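Local coordinates for protein alpha-galactosidase 1 (Saccharomyces cerevisiae, PDB 3LRK) that hydrolyses terminal, non-reducing alpha-D-galactose residues from alpha-D-galactosides such as galactose oligosaccharides, galactomannans and galactolipids, working as a secreted homotetrameric family 27 glycosidase, at residues A201-F214 with G257-L271. The protein carries 1 engineered substitution. Residues are numbered along the deposited sequence; the frame is centred on the assembly and turned at random.
Sequences ANSWRMSGDVTAEF and GWNDLDNLEVGVGNL. With NAG (2-acetamido-2-deoxy-beta-D-glucopyranose), chain B.
Strands 203-205 and 258-260, side by side and parallel in the (beta/alpha)8 barrel of this family 27 glycosidase, pair through Ser203-Trp258, Trp204-Asn259 and Arg205-Asp260; the end of strand 203-205 and the loop after it carry the substrate-binding Arg205 and the proton donor Asp209. The parallel register is evident from backbone bonds that alternate across it: Trp258 N to Asn202 O, Trp204 N to Trp258 O (3.0 Å), Asp260 N to Trp204 O and Met206 N to Asp260 O. Trp204, with CG between its backbone N and carbonyl carbon (chi1 44°), folds its indole back over the neighbouring strand. One ring face receives Trp258 O, 3.4 Å above the plane, while Trp204 NE1 donates to Asn259 OD1 (2.8 Å), the amide standing 82° from the ring.

At the barrel mouth Arg205 lays its guanidinium on the carboxylate of Asp262; the planes lie 10° apart. This stacked salt bridge, Arg205 NH1 to Asp262 OD1 at 3.3 Å, is one of charges alone, since that oxygen lies well out of the guanidinium plane. In that plane, Arg205 NH2 instead donates to Asp209 OD1 at 2.8 Å, a nearly straight salt bridge that probably helps to orient the proton donor. Water 3 also links Arg205 NH1 with Asp262 OD1. The other carboxylate oxygen, Asp262 OD2, is hydrogen-bonded to a glycerol, probably from the crystallisation liquor, and, through its anti lone pair, accepts from Val210 N at 2.9 Å.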
ATOM      1  N   ALA A 201     -21.689 -15.303   1.168  1.00 18.65           N
ATOM      2  CA  ALA A 201     -21.077 -16.575   0.742  1.00 19.05           C
ATOM      3  C   ALA A 201     -20.777 -17.518   1.907  1.00 19.23           C
ATOM      4  O   ALA A 201     -20.720 -17.087   3.058  1.00 19.84           O
ATOM      5  CB  ALA A 201     -19.792 -16.311  -0.054  1.00 18.41           C
ATOM      6  N   ASN A 202     -20.563 -18.798   1.588  1.00 18.61           N
ATOM      7  CA  ASN A 202     -20.256 -19.828   2.581  1.00 18.11           C
ATOM      8  C   ASN A 202     -18.767 -20.096   2.793  1.00 17.65           C
ATOM      9  O   ASN A 202     -18.359 -20.602   3.843  1.00 16.97           O
ATOM     10  CB  ASN A 202     -20.984 -21.129   2.204  1.00 18.16           C
ATOM     11  CG  ASN A 202     -22.490 -20.992   2.299  1.00 19.26           C
ATOM     12  OD1 ASN A 202     -23.217 -21.219   1.327  1.00 19.91           O
ATOM     13  ND2 ASN A 202     -22.970 -20.608   3.484  1.00 20.48           N
ATOM     14  N   SER A 203     -17.955 -19.793   1.779  1.00 17.29           N
ATOM     15  CA  SER A 203     -16.500 -19.897   1.896  1.00 17.19           C
ATOM     16  C   SER A 203     -15.858 -18.969   0.852  1.00 17.26           C
ATOM     17  O   SER A 203     -16.515 -18.550  -0.109  1.00 16.60           O
ATOM     18  CB  SER A 203     -16.004 -21.356   1.744  1.00 17.27           C
ATOM     19  OG  SER A 203     -16.129 -21.829   0.409  1.00 17.99           O
ATOM     20  N   TRP A 204     -14.598 -18.618   1.083  1.00 17.28           N
ATOM     21  CA  TRP A 204     -13.835 -17.760   0.163  1.00 17.31           C
ATOM     22  C   TRP A 204     -12.382 -18.190   0.120  1.00 17.38           C
ATOM     23  O   TRP A 204     -11.720 -18.312   1.155  1.00 17.10           O
ATOM     24  CB  TRP A 204     -13.935 -16.272   0.560  1.00 17.43           C
ATOM     25  CG  TRP A 204     -13.782 -16.043   2.015  1.00 17.33           C
ATOM     26  CD1 TRP A 204     -12.623 -15.816   2.688  1.00 17.78           C
ATOM     27  CD2 TRP A 204     -14.831 -16.052   3.005  1.00 17.56           C
ATOM     28  NE1 TRP A 204     -12.877 -15.668   4.036  1.00 18.74           N
ATOM     29  CE2 TRP A 204     -14.221 -15.813   4.257  1.00 19.06           C
ATOM     30  CE3 TRP A 204     -16.219 -16.230   2.950  1.00 17.02           C
ATOM     31  CZ2 TRP A 204     -14.953 -15.751   5.458  1.00 18.94           C
ATOM     32  CZ3 TRP A 204     -16.953 -16.180   4.161  1.00 18.90           C
ATOM     33  CH2 TRP A 204     -16.309 -15.932   5.385  1.00 18.12           C
ATOM     34  N   ARG A 205     -11.880 -18.430  -1.089  1.00 17.96           N
ATOM     35  CA  ARG A 205     -10.453 -18.603  -1.269  1.00 17.95           C
ATOM     36  C   ARG A 205      -9.780 -17.341  -0.741  1.00 18.37           C
ATOM     37  O   ARG A 205     -10.282 -16.248  -0.957  1.00 18.75           O
ATOM     38  CB  ARG A 205     -10.135 -18.827  -2.748  1.00 18.46           C
ATOM     39  CG  ARG A 205     -10.543 -20.240  -3.240  1.00 17.63           C
ATOM     40  CD  ARG A 205      -9.450 -21.289  -2.919  1.00 18.50           C
ATOM     41  NE  ARG A 205      -8.185 -20.808  -3.457  1.00 19.95           N
ATOM     42  CZ  ARG A 205      -7.813 -20.912  -4.729  1.00 18.38           C
ATOM     43  NH1 ARG A 205      -8.567 -21.569  -5.613  1.00 17.42           N
ATOM     44  NH2 ARG A 205      -6.667 -20.370  -5.102  1.00 16.72           N
ATOM     45  N   MET A 206      -8.658 -17.489  -0.051  1.00 18.02           N
ATOM     46  CA  MET A 206      -8.002 -16.328   0.536  1.00 18.22           C
ATOM     47  C   MET A 206      -6.596 -16.155  -0.015  1.00 18.00           C
ATOM     48  O   MET A 206      -5.827 -15.351   0.503  1.00 17.29           O
ATOM     49  CB  MET A 206      -8.004 -16.402   2.064  1.00 17.98           C
ATOM     50  CG  MET A 206      -7.703 -17.800   2.673  1.00 19.16           C
ATOM     51  SD  MET A 206      -6.123 -18.564   2.208  1.00 20.19           S
ATOM     52  CE  MET A 206      -4.938 -17.424   2.932  1.00 17.92           C
ATOM     53  N   SER A 207      -6.263 -16.937  -1.046  1.00 18.12           N
ATOM     54  CA  SER A 207      -4.938 -16.869  -1.681  1.00 18.37           C
ATOM     55  C   SER A 207      -4.966 -17.347  -3.136  1.00 19.10           C
ATOM     56  O   SER A 207      -5.954 -17.932  -3.588  1.00 19.50           O
ATOM     57  CB  SER A 207      -3.904 -17.705  -0.894  1.00 18.48           C
ATOM     58  OG  SER A 207      -4.045 -19.096  -1.161  1.00 17.79           O
ATOM     59  N   GLY A 208      -3.861 -17.111  -3.852  1.00 19.79           N
ATOM     60  CA  GLY A 208      -3.615 -17.742  -5.160  1.00 20.30           C
ATOM     61  C   GLY A 208      -3.518 -19.257  -5.012  1.00 20.60           C
ATOM     62  O   GLY A 208      -3.399 -19.767  -3.892  1.00 21.22           O
ATOM     63  N   ASP A 209      -3.555 -19.983  -6.125  1.00 20.80           N
ATOM     64  CA  ASP A 209      -3.632 -21.454  -6.066  1.00 20.85           C
ATOM     65  C   ASP A 209      -2.443 -22.069  -5.349  1.00 20.68           C
ATOM     66  O   ASP A 209      -1.307 -21.654  -5.550  1.00 20.22           O
ATOM     67  CB  ASP A 209      -3.733 -22.086  -7.451  1.00 21.10           C
ATOM     68  CG  ASP A 209      -4.933 -21.612  -8.244  1.00 22.87           C
ATOM     69  OD1 ASP A 209      -5.816 -20.914  -7.689  1.00 23.60           O
ATOM     70  OD2 ASP A 209      -4.977 -21.951  -9.444  1.00 24.47           O
ATOM     71  N   VAL A 210      -2.739 -23.048  -4.497  1.00 20.52           N
ATOM     72  CA  VAL A 210      -1.738 -23.915  -3.902  1.00 20.43           C
ATOM     73  C   VAL A 210      -1.106 -24.825  -4.963  1.00 20.51           C
ATOM     74  O   VAL A 210      -1.674 -25.037  -6.037  1.00 20.10           O
ATOM     75  CB  VAL A 210      -2.351 -24.765  -2.736  1.00 20.01           C
ATOM     76  CG1 VAL A 210      -3.154 -25.943  -3.278  1.00 20.21           C
ATOM     77  CG2 VAL A 210      -1.253 -25.248  -1.765  1.00 20.30           C
ATOM     78  N   THR A 211       0.084 -25.327  -4.646  1.00 21.12           N
ATOM     79  CA  THR A 211       0.759 -26.329  -5.451  1.00 21.88           C
ATOM     80  C   THR A 211       1.389 -27.356  -4.511  1.00 22.23           C
ATOM     81  O   THR A 211       1.484 -27.117  -3.300  1.00 22.26           O
ATOM     82  CB  THR A 211       1.817 -25.703  -6.418  1.00 21.79           C
ATOM     83  OG1 THR A 211       2.293 -26.714  -7.316  1.00 21.99           O
ATOM     84  CG2 THR A 211       2.993 -25.094  -5.656  1.00 22.27           C
ATOM     85  N   ALA A 212       1.788 -28.503  -5.062  1.00 22.36           N
ATOM     86  CA  ALA A 212       2.386 -29.580  -4.279  1.00 22.81           C
ATOM     87  C   ALA A 212       3.846 -29.284  -3.887  1.00 22.76           C
ATOM     88  O   ALA A 212       4.771 -30.046  -4.207  1.00 22.95           O
ATOM     89  CB  ALA A 212       2.265 -30.929  -5.031  1.00 23.20           C
ATOM     90  N   GLU A 213       4.036 -28.164  -3.196  1.00 21.95           N
ATOM     91  CA  GLU A 213       5.330 -27.766  -2.666  1.00 22.13           C
ATOM     92  C   GLU A 213       5.090 -27.286  -1.246  1.00 21.86           C
ATOM     93  O   GLU A 213       4.138 -26.541  -1.000  1.00 21.60           O
ATOM     94  CB  GLU A 213       5.925 -26.607  -3.479  1.00 22.16           C
ATOM     95  CG  GLU A 213       6.396 -26.971  -4.881  1.00 22.66           C
ATOM     96  CD  GLU A 213       7.659 -27.815  -4.887  1.00 23.89           C
ATOM     97  OE1 GLU A 213       8.350 -27.898  -3.848  1.00 24.22           O
ATOM     98  OE2 GLU A 213       7.967 -28.392  -5.953  1.00 25.75           O
ATOM     99  N   PHE A 214       5.938 -27.704  -0.312  1.00 21.61           N
ATOM    100  CA  PHE A 214       5.684 -27.378   1.091  1.00 21.72           C
ATOM    101  C   PHE A 214       6.136 -25.961   1.448  1.00 21.70           C
ATOM    102  O   PHE A 214       5.480 -25.297   2.245  1.00 22.19           O
ATOM    103  CB  PHE A 214       6.338 -28.401   2.026  1.00 21.77           C
ATOM    104  CG  PHE A 214       5.783 -28.384   3.424  1.00 21.84           C
ATOM    105  CD1 PHE A 214       4.511 -28.901   3.688  1.00 21.35           C
ATOM    106  CD2 PHE A 214       6.526 -27.853   4.480  1.00 22.02           C
ATOM    107  CE1 PHE A 214       3.988 -28.897   4.981  1.00 21.63           C
ATOM    108  CE2 PHE A 214       6.009 -27.844   5.778  1.00 21.69           C
ATOM    109  CZ  PHE A 214       4.734 -28.367   6.023  1.00 22.54           C
ATOM    110  N   GLY A 257     -19.357 -19.357   7.222  1.00 20.08           N
ATOM    111  CA  GLY A 257     -18.453 -18.622   6.323  1.00 19.21           C
ATOM    112  C   GLY A 257     -16.998 -18.884   6.675  1.00 19.35           C
ATOM    113  O   GLY A 257     -16.525 -18.444   7.714  1.00 18.90           O
ATOM    114  N   TRP A 258     -16.284 -19.576   5.789  1.00 18.47           N
ATOM    115  CA  TRP A 258     -14.951 -20.081   6.098  1.00 18.61           C
ATOM    116  C   TRP A 258     -13.884 -19.521   5.171  1.00 18.51           C
ATOM    117  O   TRP A 258     -14.158 -19.245   4.018  1.00 18.66           O
ATOM    118  CB  TRP A 258     -14.939 -21.611   5.982  1.00 18.54           C
ATOM    119  CG  TRP A 258     -16.035 -22.250   6.783  1.00 19.54           C
ATOM    120  CD1 TRP A 258     -17.213 -22.752   6.314  1.00 19.80           C
ATOM    121  CD2 TRP A 258     -16.063 -22.405   8.201  1.00 19.79           C
ATOM    122  NE1 TRP A 258     -17.978 -23.225   7.362  1.00 20.88           N
ATOM    123  CE2 TRP A 258     -17.287 -23.032   8.532  1.00 20.21           C
ATOM    124  CE3 TRP A 258     -15.167 -22.089   9.228  1.00 20.02           C
ATOM    125  CZ2 TRP A 258     -17.637 -23.350   9.855  1.00 19.54           C
ATOM    126  CZ3 TRP A 258     -15.515 -22.410  10.542  1.00 19.70           C
ATOM    127  CH2 TRP A 258     -16.741 -23.033  10.838  1.00 18.82           C
ATOM    128  N   ASN A 259     -12.669 -19.376   5.694  1.00 18.92           N
ATOM    129  CA  ASN A 259     -11.482 -19.174   4.872  1.00 19.49           C
ATOM    130  C   ASN A 259     -11.195 -20.481   4.126  1.00 19.93           C
ATOM    131  O   ASN A 259     -11.333 -21.570   4.691  1.00 20.01           O
ATOM    132  CB  ASN A 259     -10.282 -18.798   5.737  1.00 19.29           C
ATOM    133  CG  ASN A 259     -10.450 -17.444   6.429  1.00 19.34           C
ATOM    134  OD1 ASN A 259     -10.836 -16.460   5.806  1.00 20.72           O
ATOM    135  ND2 ASN A 259     -10.138 -17.397   7.718  1.00 17.69           N
ATOM    136  N   ASP A 260     -10.801 -20.360   2.863  1.00 19.61           N
ATOM    137  CA  ASP A 260     -10.556 -21.519   1.988  1.00 19.64           C
ATOM    138  C   ASP A 260      -9.099 -21.466   1.533  1.00 19.64           C
ATOM    139  O   ASP A 260      -8.697 -20.560   0.793  1.00 19.31           O
ATOM    140  CB  ASP A 260     -11.537 -21.455   0.809  1.00 19.62           C
ATOM    141  CG  ASP A 260     -11.402 -22.620  -0.181  1.00 19.54           C
ATOM    142  OD1 ASP A 260     -10.510 -23.486  -0.048  1.00 20.62           O
ATOM    143  OD2 ASP A 260     -12.211 -22.642  -1.126  1.00 18.22           O
ATOM    144  N   LEU A 261      -8.305 -22.428   2.001  1.00 19.31           N
ATOM    145  CA  LEU A 261      -6.877 -22.498   1.683  1.00 19.45           C
ATOM    146  C   LEU A 261      -6.556 -23.327   0.408  1.00 19.43           C
ATOM    147  O   LEU A 261      -5.403 -23.725   0.190  1.00 19.13           O
ATOM    148  CB  LEU A 261      -6.072 -23.021   2.887  1.00 19.24           C
ATOM    149  CG  LEU A 261      -6.229 -22.592   4.361  1.00 21.67           C
ATOM    150  CD1 LEU A 261      -4.858 -22.567   5.088  1.00 20.57           C
ATOM    151  CD2 LEU A 261      -7.068 -21.327   4.655  1.00 19.53           C
ATOM    152  N   ASP A 262      -7.586 -23.565  -0.413  1.00 19.17           N
ATOM    153  CA  ASP A 262      -7.510 -24.266  -1.713  1.00 19.53           C
ATOM    154  C   ASP A 262      -7.527 -25.791  -1.526  1.00 20.22           C
ATOM    155  O   ASP A 262      -7.392 -26.274  -0.411  1.00 20.62           O
ATOM    156  CB  ASP A 262      -6.307 -23.794  -2.561  1.00 19.77           C
ATOM    157  CG  ASP A 262      -6.485 -24.045  -4.041  1.00 19.46           C
ATOM    158  OD1 ASP A 262      -7.552 -24.521  -4.465  1.00 20.95           O
ATOM    159  OD2 ASP A 262      -5.542 -23.748  -4.800  1.00 22.46           O
ATOM    160  N   ASN A 263      -7.733 -26.534  -2.612  1.00 20.39           N
ATOM    161  CA  ASN A 263      -7.833 -27.993  -2.539  1.00 21.08           C
ATOM    162  C   ASN A 263      -6.558 -28.628  -1.975  1.00 21.70           C
ATOM    163  O   ASN A 263      -5.448 -28.131  -2.202  1.00 21.69           O
ATOM    164  CB  ASN A 263      -8.130 -28.591  -3.909  1.00 20.68           C
ATOM    165  CG  ASN A 263      -9.373 -28.006  -4.569  1.00 21.89           C
ATOM    166  OD1 ASN A 263     -10.092 -27.166  -4.002  1.00 24.97           O
ATOM    167  ND2 ASN A 263      -9.634 -28.459  -5.775  1.00 20.16           N
ATOM    168  N   LEU A 264      -6.738 -29.720  -1.241  1.00 22.13           N
ATOM    169  CA  LEU A 264      -5.643 -30.497  -0.667  1.00 22.60           C
ATOM    170  C   LEU A 264      -4.778 -31.137  -1.743  1.00 23.06           C
ATOM    171  O   LEU A 264      -5.292 -31.675  -2.730  1.00 23.83           O
ATOM    172  CB  LEU A 264      -6.206 -31.584   0.272  1.00 22.43           C
ATOM    173  CG  LEU A 264      -6.874 -31.030   1.535  1.00 21.47           C
ATOM    174  CD1 LEU A 264      -7.910 -31.994   2.148  1.00 21.01           C
ATOM    175  CD2 LEU A 264      -5.815 -30.593   2.564  1.00 20.53           C
ATOM    176  N   GLU A 265      -3.467 -31.076  -1.538  1.00 23.55           N
ATOM    177  CA  GLU A 265      -2.498 -31.640  -2.459  1.00 24.30           C
ATOM    178  C   GLU A 265      -2.047 -33.024  -1.985  1.00 24.05           C
ATOM    179  O   GLU A 265      -1.135 -33.620  -2.560  1.00 23.67           O
ATOM    180  CB  GLU A 265      -1.303 -30.699  -2.616  1.00 24.79           C
ATOM    181  CG  GLU A 265      -1.659 -29.336  -3.215  1.00 26.14           C
ATOM    182  CD  GLU A 265      -1.726 -29.334  -4.737  1.00 29.43           C
ATOM    183  OE1 GLU A 265      -1.739 -30.412  -5.376  1.00 29.85           O
ATOM    184  OE2 GLU A 265      -1.774 -28.233  -5.309  1.00 31.60           O
ATOM    185  N   VAL A 266      -2.698 -33.522  -0.935  1.00 24.14           N
ATOM    186  CA  VAL A 266      -2.479 -34.884  -0.463  1.00 23.46           C
ATOM    187  C   VAL A 266      -2.751 -35.836  -1.633  1.00 23.30           C
ATOM    188  O   VAL A 266      -3.796 -35.760  -2.278  1.00 22.11           O
ATOM    189  CB  VAL A 266      -3.377 -35.224   0.760  1.00 23.65           C
ATOM    190  CG1 VAL A 266      -3.166 -36.672   1.219  1.00 23.79           C
ATOM    191  CG2 VAL A 266      -3.105 -34.264   1.918  1.00 23.23           C
ATOM    192  N   GLY A 267      -1.782 -36.699  -1.923  1.00 23.59           N
ATOM    193  CA  GLY A 267      -1.896 -37.636  -3.037  1.00 24.53           C
ATOM    194  C   GLY A 267      -1.626 -37.012  -4.393  1.00 25.16           C
ATOM    195  O   GLY A 267      -1.862 -37.647  -5.424  1.00 25.27           O
ATOM    196  N   VAL A 268      -1.154 -35.765  -4.396  1.00 25.81           N
ATOM    197  CA  VAL A 268      -0.782 -35.077  -5.637  1.00 26.77           C
ATOM    198  C   VAL A 268       0.719 -34.779  -5.619  1.00 27.45           C
ATOM    199  O   VAL A 268       1.266 -34.341  -4.606  1.00 28.12           O
ATOM    200  CB  VAL A 268      -1.575 -33.748  -5.853  1.00 26.73           C
ATOM    201  CG1 VAL A 268      -1.308 -33.164  -7.250  1.00 26.08           C
ATOM    202  CG2 VAL A 268      -3.069 -33.954  -5.655  1.00 26.64           C
ATOM    203  N   GLY A 269       1.376 -35.009  -6.748  1.00 28.27           N
ATOM    204  CA  GLY A 269       2.798 -34.733  -6.870  1.00 29.13           C
ATOM    205  C   GLY A 269       3.630 -35.535  -5.888  1.00 29.58           C
ATOM    206  O   GLY A 269       3.329 -36.704  -5.609  1.00 29.91           O
ATOM    207  N   ASN A 270       4.660 -34.918  -5.338  1.00 30.09           N
ATOM    208  CA  ASN A 270       5.672 -35.630  -4.576  1.00 30.76           C
ATOM    209  C   ASN A 270       5.935 -35.166  -3.145  1.00 30.33           C
ATOM    210  O   ASN A 270       7.019 -35.118  -2.672  1.00 30.96           O
ATOM    211  CB  ASN A 270       6.955 -35.720  -5.381  1.00 31.21           C
ATOM    212  CG  ASN A 270       6.722 -36.210  -6.801  1.00 33.67           C
ATOM    213  OD1 ASN A 270       7.142 -35.599  -7.771  1.00 33.70           O
ATOM    214  ND2 ASN A 270       6.073 -37.316  -6.916  1.00 37.97           N
ATOM    215  N   LEU A 271       4.886 -34.843  -2.453  1.00 30.16           N
ATOM    216  CA  LEU A 271       4.970 -34.495  -1.047  1.00 29.55           C
ATOM    217  C   LEU A 271       5.368 -35.741  -0.251  1.00 29.34           C
ATOM    218  O   LEU A 271       4.951 -36.859  -0.583  1.00 29.30           O
ATOM    219  CB  LEU A 271       3.629 -33.921  -0.568  1.00 29.24           C
ATOM    220  CG  LEU A 271       3.187 -32.605  -1.237  1.00 29.34           C
ATOM    221  CD1 LEU A 271       1.715 -32.303  -0.952  1.00 29.31           C
ATOM    222  CD2 LEU A 271       4.076 -31.434  -0.820  1.00 28.00           C
TER
HETATM  223  C1  NAG B   1       5.526 -38.431  -7.618  1.00 44.69           C
HETATM  224  C2  NAG B   1       4.304 -38.883  -8.445  1.00 48.43           C
HETATM  225  C3  NAG B   1       4.244 -40.390  -8.802  1.00 49.06           C
HETATM  226  C4  NAG B   1       5.633 -41.037  -8.926  1.00 48.84           C
HETATM  227  C5  NAG B   1       6.535 -40.525  -7.815  1.00 48.43           C
HETATM  228  C6  NAG B   1       7.918 -41.168  -7.799  1.00 49.36           C
HETATM  229  C7  NAG B   1       1.899 -38.422  -8.297  1.00 50.44           C
HETATM  230  C8  NAG B   1       0.731 -38.655  -7.385  1.00 50.78           C
HETATM  231  N2  NAG B   1       3.102 -38.488  -7.730  1.00 49.82           N
HETATM  232  O3  NAG B   1       3.505 -40.574 -10.010  1.00 50.52           O
HETATM  233  O4  NAG B   1       5.541 -42.443  -8.851  1.00 48.57           O
HETATM  234  O5  NAG B   1       6.662 -39.142  -8.044  1.00 48.25           O
HETATM  235  O6  NAG B   1       8.594 -40.741  -6.640  1.00 50.09           O
HETATM  236  O7  NAG B   1       1.724 -38.190  -9.496  1.00 50.96           O
HETATM  237  O   HOH W   1     -14.260 -20.990  -1.468  1.00 18.77           O
HETATM  238  O   HOH W   2      -6.946 -19.883  -1.150  1.00 17.80           O
HETATM  239  O   HOH W   3     -10.537 -23.844  -5.079  1.00 22.50           O
HETATM  240  O   HOH W   4       5.455 -32.219  -5.754  1.00 27.64           O